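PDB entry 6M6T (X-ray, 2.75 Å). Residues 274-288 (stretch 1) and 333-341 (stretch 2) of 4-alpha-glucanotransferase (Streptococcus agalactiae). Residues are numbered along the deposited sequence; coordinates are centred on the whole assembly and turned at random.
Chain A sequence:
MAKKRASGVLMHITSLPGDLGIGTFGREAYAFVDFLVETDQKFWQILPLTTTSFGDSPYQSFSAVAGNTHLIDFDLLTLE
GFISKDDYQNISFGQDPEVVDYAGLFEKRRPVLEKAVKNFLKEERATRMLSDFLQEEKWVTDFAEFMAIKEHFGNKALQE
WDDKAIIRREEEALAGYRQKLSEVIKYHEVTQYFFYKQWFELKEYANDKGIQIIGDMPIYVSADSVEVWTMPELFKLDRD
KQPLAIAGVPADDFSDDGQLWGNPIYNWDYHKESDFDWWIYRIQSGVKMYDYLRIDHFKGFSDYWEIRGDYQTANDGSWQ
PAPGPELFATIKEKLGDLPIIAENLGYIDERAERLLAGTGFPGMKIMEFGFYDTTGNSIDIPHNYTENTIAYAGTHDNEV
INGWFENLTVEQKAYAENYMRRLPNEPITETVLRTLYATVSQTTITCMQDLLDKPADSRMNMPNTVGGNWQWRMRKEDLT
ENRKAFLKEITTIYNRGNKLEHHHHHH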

# COMPACT_ATOMS: atom_id res chain seq x y z
N SER A 274 -25.79 7.10 5.13
CA SER A 274 -25.26 6.66 6.42
C SER A 274 -24.24 7.63 6.99
O SER A 274 -23.57 7.30 7.98
N ASP A 275 -24.15 8.83 6.41
CA ASP A 275 -23.24 9.88 6.87
C ASP A 275 -21.78 9.47 6.71
O ASP A 275 -20.91 9.96 7.43
N PHE A 276 -21.49 8.57 5.77
CA PHE A 276 -20.14 8.08 5.49
C PHE A 276 -19.46 7.46 6.72
O PHE A 276 -18.23 7.41 6.80
N ASP A 277 -20.25 6.93 7.65
CA ASP A 277 -19.77 6.26 8.85
C ASP A 277 -18.51 5.43 8.58
O ASP A 277 -17.45 5.64 9.20
N TRP A 278 -18.60 4.52 7.62
CA TRP A 278 -17.51 3.59 7.38
C TRP A 278 -16.25 4.31 6.92
O TRP A 278 -15.14 3.94 7.32
N TRP A 279 -16.40 5.33 6.09
CA TRP A 279 -15.24 6.07 5.59
C TRP A 279 -14.58 6.88 6.70
O TRP A 279 -13.35 7.01 6.73
N ILE A 280 -15.38 7.46 7.59
CA ILE A 280 -14.80 8.16 8.74
C ILE A 280 -13.97 7.19 9.56
O ILE A 280 -12.88 7.53 10.03
N TYR A 281 -14.44 5.95 9.69
CA TYR A 281 -13.70 4.95 10.44
C TYR A 281 -12.41 4.54 9.72
O TYR A 281 -11.35 4.40 10.35
N ARG A 282 -12.48 4.37 8.40
CA ARG A 282 -11.28 4.06 7.63
C ARG A 282 -10.21 5.14 7.82
O ARG A 282 -9.07 4.85 8.19
N ILE A 283 -10.60 6.40 7.57
CA ILE A 283 -9.68 7.54 7.67
C ILE A 283 -9.15 7.69 9.08
O ILE A 283 -7.97 8.02 9.28
N GLN A 284 -10.00 7.46 10.09
CA GLN A 284 -9.57 7.60 11.48
C GLN A 284 -8.50 6.57 11.82
O GLN A 284 -7.45 6.89 12.39
N SER A 285 -8.74 5.31 11.44
CA SER A 285 -7.74 4.31 11.74
C SER A 285 -6.52 4.46 10.84
O SER A 285 -5.46 3.92 11.17
N GLY A 286 -6.63 5.20 9.74
CA GLY A 286 -5.49 5.46 8.88
C GLY A 286 -4.56 6.49 9.48
O GLY A 286 -3.33 6.31 9.53
N VAL A 287 -5.15 7.58 9.97
CA VAL A 287 -4.37 8.61 10.66
C VAL A 287 -3.86 8.12 12.02
O VAL A 287 -2.97 8.76 12.59
N LYS A 288 -4.39 7.04 12.58
CA LYS A 288 -3.66 6.45 13.70
C LYS A 288 -2.59 5.46 13.24
O LYS A 288 -1.53 5.36 13.87
N GLU A 333 -15.27 18.12 9.07
CA GLU A 333 -16.07 18.45 10.25
C GLU A 333 -15.81 17.48 11.40
O GLU A 333 -15.54 17.89 12.54
N LYS A 334 -15.89 16.17 11.14
CA LYS A 334 -15.91 15.22 12.24
C LYS A 334 -14.52 14.91 12.77
O LYS A 334 -14.37 14.59 13.95
N LEU A 335 -13.49 15.03 11.93
CA LEU A 335 -12.14 14.61 12.27
C LEU A 335 -11.15 15.76 12.39
O LEU A 335 -10.01 15.51 12.81
N GLY A 336 -11.55 17.00 12.07
CA GLY A 336 -10.63 18.10 11.87
C GLY A 336 -9.99 18.03 10.49
O GLY A 336 -10.33 17.17 9.68
N ASP A 337 -9.04 18.93 10.23
CA ASP A 337 -8.19 18.80 9.04
C ASP A 337 -7.10 17.76 9.32
O ASP A 337 -6.68 17.58 10.47
N LEU A 338 -6.69 17.02 8.29
CA LEU A 338 -5.85 15.84 8.54
C LEU A 338 -4.72 15.72 7.53
O LEU A 338 -4.87 16.11 6.37
N PRO A 339 -3.58 15.12 7.94
CA PRO A 339 -2.45 14.96 7.01
C PRO A 339 -2.71 13.97 5.88
O PRO A 339 -2.12 12.88 5.89
N ILE A 340 -3.55 14.33 4.91
CA ILE A 340 -3.80 13.47 3.76
C ILE A 340 -3.04 14.01 2.56
O ILE A 340 -2.98 15.23 2.34
N ILE A 341 -2.47 13.11 1.76
CA ILE A 341 -2.04 13.46 0.42
C ILE A 341 -2.88 12.66 -0.56
O ILE A 341 -3.23 11.51 -0.29

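The oddest feature of this contact is a polar atom set against a methyl group: Gln284 NE2 lies 3.1 Å from Leu335 CD2, tighter than ordinary van der Waals contact, and has no hydrogen bond across the stretches. Gln284, itself exposed, is a t,t rotamer whose CA-to-CB bond points sideways while its end comes nearer.

The remainder illustrates a general rule, that a helix packs through side chains spaced three or four residues apart. Ile280, Ile283 and Val287 all point toward stretch 2. Both isoleucines are m,m, and each presents CG2 to Leu335 CD1, at 4.0 Å from Ile280 and 3.8 Å from Ile283. Leu335, an m,t rotamer, has the largest covered area of the contact. Ile283 CG2 also meets Leu338 CD1 at 3.6 Å, so it bridges two leucines of the same m,t rotamer. Farther along, Val287 (m) places CG1 4.3 Å from both Leu338 CD1 and Ile340 CD1; Ile340, m,m, leaves its backbone sideways, but its end comes nearer.

The one charged pair lies at the end of the contact: Asp275 OD2 and Lys334 NZ form a salt bridge at 2.9 Å, whose hydrogen bond, donated by the lysine, is weak in geometry. Asp275 sits in the type I' turn that leads into the helix, with chi1 t, while Lys334 starts from an m chi1 and then runs t through chi2, chi3 and chi4. That extended chain carries the ammonium to the carboxylate and brings Lys334 CD to 4.4 Å from Ile280 CG1.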

# COMPACT_ATOMS: atom_id res chain seq x y z
CB SER A 274 -24.65 5.25 6.32
OG SER A 274 -23.68 5.14 5.29
CB ASP A 275 -23.55 10.27 8.31
CG ASP A 275 -23.08 11.65 8.64
OD1 ASP A 275 -22.52 12.30 7.73
OD2 ASP A 275 -23.26 12.09 9.81
CB PHE A 276 -19.29 9.21 4.90
CG PHE A 276 -19.87 9.81 3.65
CD1 PHE A 276 -19.62 9.24 2.42
CD2 PHE A 276 -20.63 10.96 3.72
CE1 PHE A 276 -20.12 9.80 1.27
CE2 PHE A 276 -21.14 11.52 2.57
CZ PHE A 276 -20.89 10.93 1.34
CB ASP A 277 -20.92 5.37 9.38
CG ASP A 277 -20.66 4.76 10.78
OD1 ASP A 277 -19.63 4.06 11.00
OD2 ASP A 277 -21.55 4.96 11.65
CB TRP A 278 -17.94 2.54 6.36
CG TRP A 278 -16.92 1.48 6.09
CD1 TRP A 278 -16.44 0.54 6.97
CD2 TRP A 278 -16.27 1.22 4.84
NE1 TRP A 278 -15.53 -0.28 6.34
CE2 TRP A 278 -15.40 0.12 5.03
CE3 TRP A 278 -16.33 1.82 3.57
CZ2 TRP A 278 -14.61 -0.39 4.01
CZ3 TRP A 278 -15.54 1.30 2.55
CH2 TRP A 278 -14.70 0.21 2.78
CB TRP A 279 -15.67 6.98 4.45
CG TRP A 279 -15.73 6.30 3.13
CD1 TRP A 279 -16.85 6.07 2.39
CD2 TRP A 279 -14.62 5.78 2.39
NE1 TRP A 279 -16.50 5.43 1.22
CE2 TRP A 279 -15.14 5.24 1.20
CE3 TRP A 279 -13.25 5.72 2.61
CZ2 TRP A 279 -14.34 4.65 0.24
CZ3 TRP A 279 -12.46 5.13 1.65
CH2 TRP A 279 -13.00 4.60 0.48
CB ILE A 280 -15.90 8.82 9.59
CG1 ILE A 280 -16.69 9.82 8.74
CG2 ILE A 280 -15.29 9.47 10.83
CD1 ILE A 280 -15.92 11.03 8.36
CB TYR A 281 -14.63 3.76 10.70
CG TYR A 281 -14.00 2.41 10.87
CD1 TYR A 281 -13.49 2.01 12.10
CD2 TYR A 281 -13.97 1.52 9.82
CE1 TYR A 281 -12.93 0.76 12.26
CE2 TYR A 281 -13.41 0.27 9.96
CZ TYR A 281 -12.90 -0.11 11.18
OH TYR A 281 -12.34 -1.37 11.32
CB ARG A 282 -11.62 3.89 6.15
CG ARG A 282 -12.26 2.56 5.78
CD ARG A 282 -12.02 2.22 4.32
NE ARG A 282 -10.62 1.86 4.07
CZ ARG A 282 -10.15 1.48 2.89
NH1 ARG A 282 -10.97 1.42 1.84
NH2 ARG A 282 -8.87 1.17 2.75
CB ILE A 283 -10.39 8.83 7.21
CG1 ILE A 283 -10.76 8.78 5.72
CG2 ILE A 283 -9.52 10.02 7.46
CD1 ILE A 283 -9.59 8.97 4.79
CB GLN A 284 -10.78 7.48 12.40
CG GLN A 284 -10.57 8.00 13.82
CD GLN A 284 -11.86 8.18 14.61
OE1 GLN A 284 -12.41 7.22 15.17
NE2 GLN A 284 -12.33 9.42 14.69
CB SER A 285 -8.35 2.91 11.61
OG SER A 285 -8.08 2.35 10.34
CB VAL A 287 -5.21 9.89 10.81
CG1 VAL A 287 -5.85 10.25 9.48
CG2 VAL A 287 -6.26 9.71 11.90
CB LYS A 288 -4.60 5.77 14.70
CG LYS A 288 -3.86 5.38 16.00
CD LYS A 288 -4.65 4.46 16.95
CE LYS A 288 -3.71 3.81 18.01
NZ LYS A 288 -4.10 4.09 19.43
CB GLU A 333 -17.55 18.47 9.89
CG GLU A 333 -18.43 18.78 11.10
CD GLU A 333 -18.04 20.09 11.80
OE1 GLU A 333 -17.25 20.06 12.79
OE2 GLU A 333 -18.52 21.17 11.36
CB LYS A 334 -16.62 13.94 11.80
CG LYS A 334 -18.12 14.02 11.89
CD LYS A 334 -18.75 12.81 11.27
CE LYS A 334 -20.24 12.78 11.54
NZ LYS A 334 -20.78 11.44 11.19
CB LEU A 335 -11.64 13.62 11.21
CG LEU A 335 -12.32 12.25 11.28
CD1 LEU A 335 -11.70 11.26 10.29
CD2 LEU A 335 -12.19 11.77 12.69
CB ASP A 337 -7.62 20.17 8.62
CG ASP A 337 -6.75 20.83 9.71
OD1 ASP A 337 -5.81 20.18 10.24
OD2 ASP A 337 -7.01 22.02 10.03
CB LEU A 338 -6.67 14.54 8.51
CG LEU A 338 -7.92 14.45 9.38
CD1 LEU A 338 -8.78 13.28 8.92
CD2 LEU A 338 -7.55 14.37 10.86
CB PRO A 339 -1.33 14.45 7.91
CG PRO A 339 -2.03 13.70 8.98
CD PRO A 339 -3.31 14.44 9.23
CB ILE A 340 -5.30 13.37 3.42
CG1 ILE A 340 -6.16 13.24 4.68
CG2 ILE A 340 -5.55 12.21 2.46
CD1 ILE A 340 -5.71 12.20 5.64
CB ILE A 341 -0.53 13.23 0.19
CG1 ILE A 341 -0.21 11.74 0.15
CG2 ILE A 341 0.28 13.94 1.26
CD1 ILE A 341 1.26 11.45 -0.03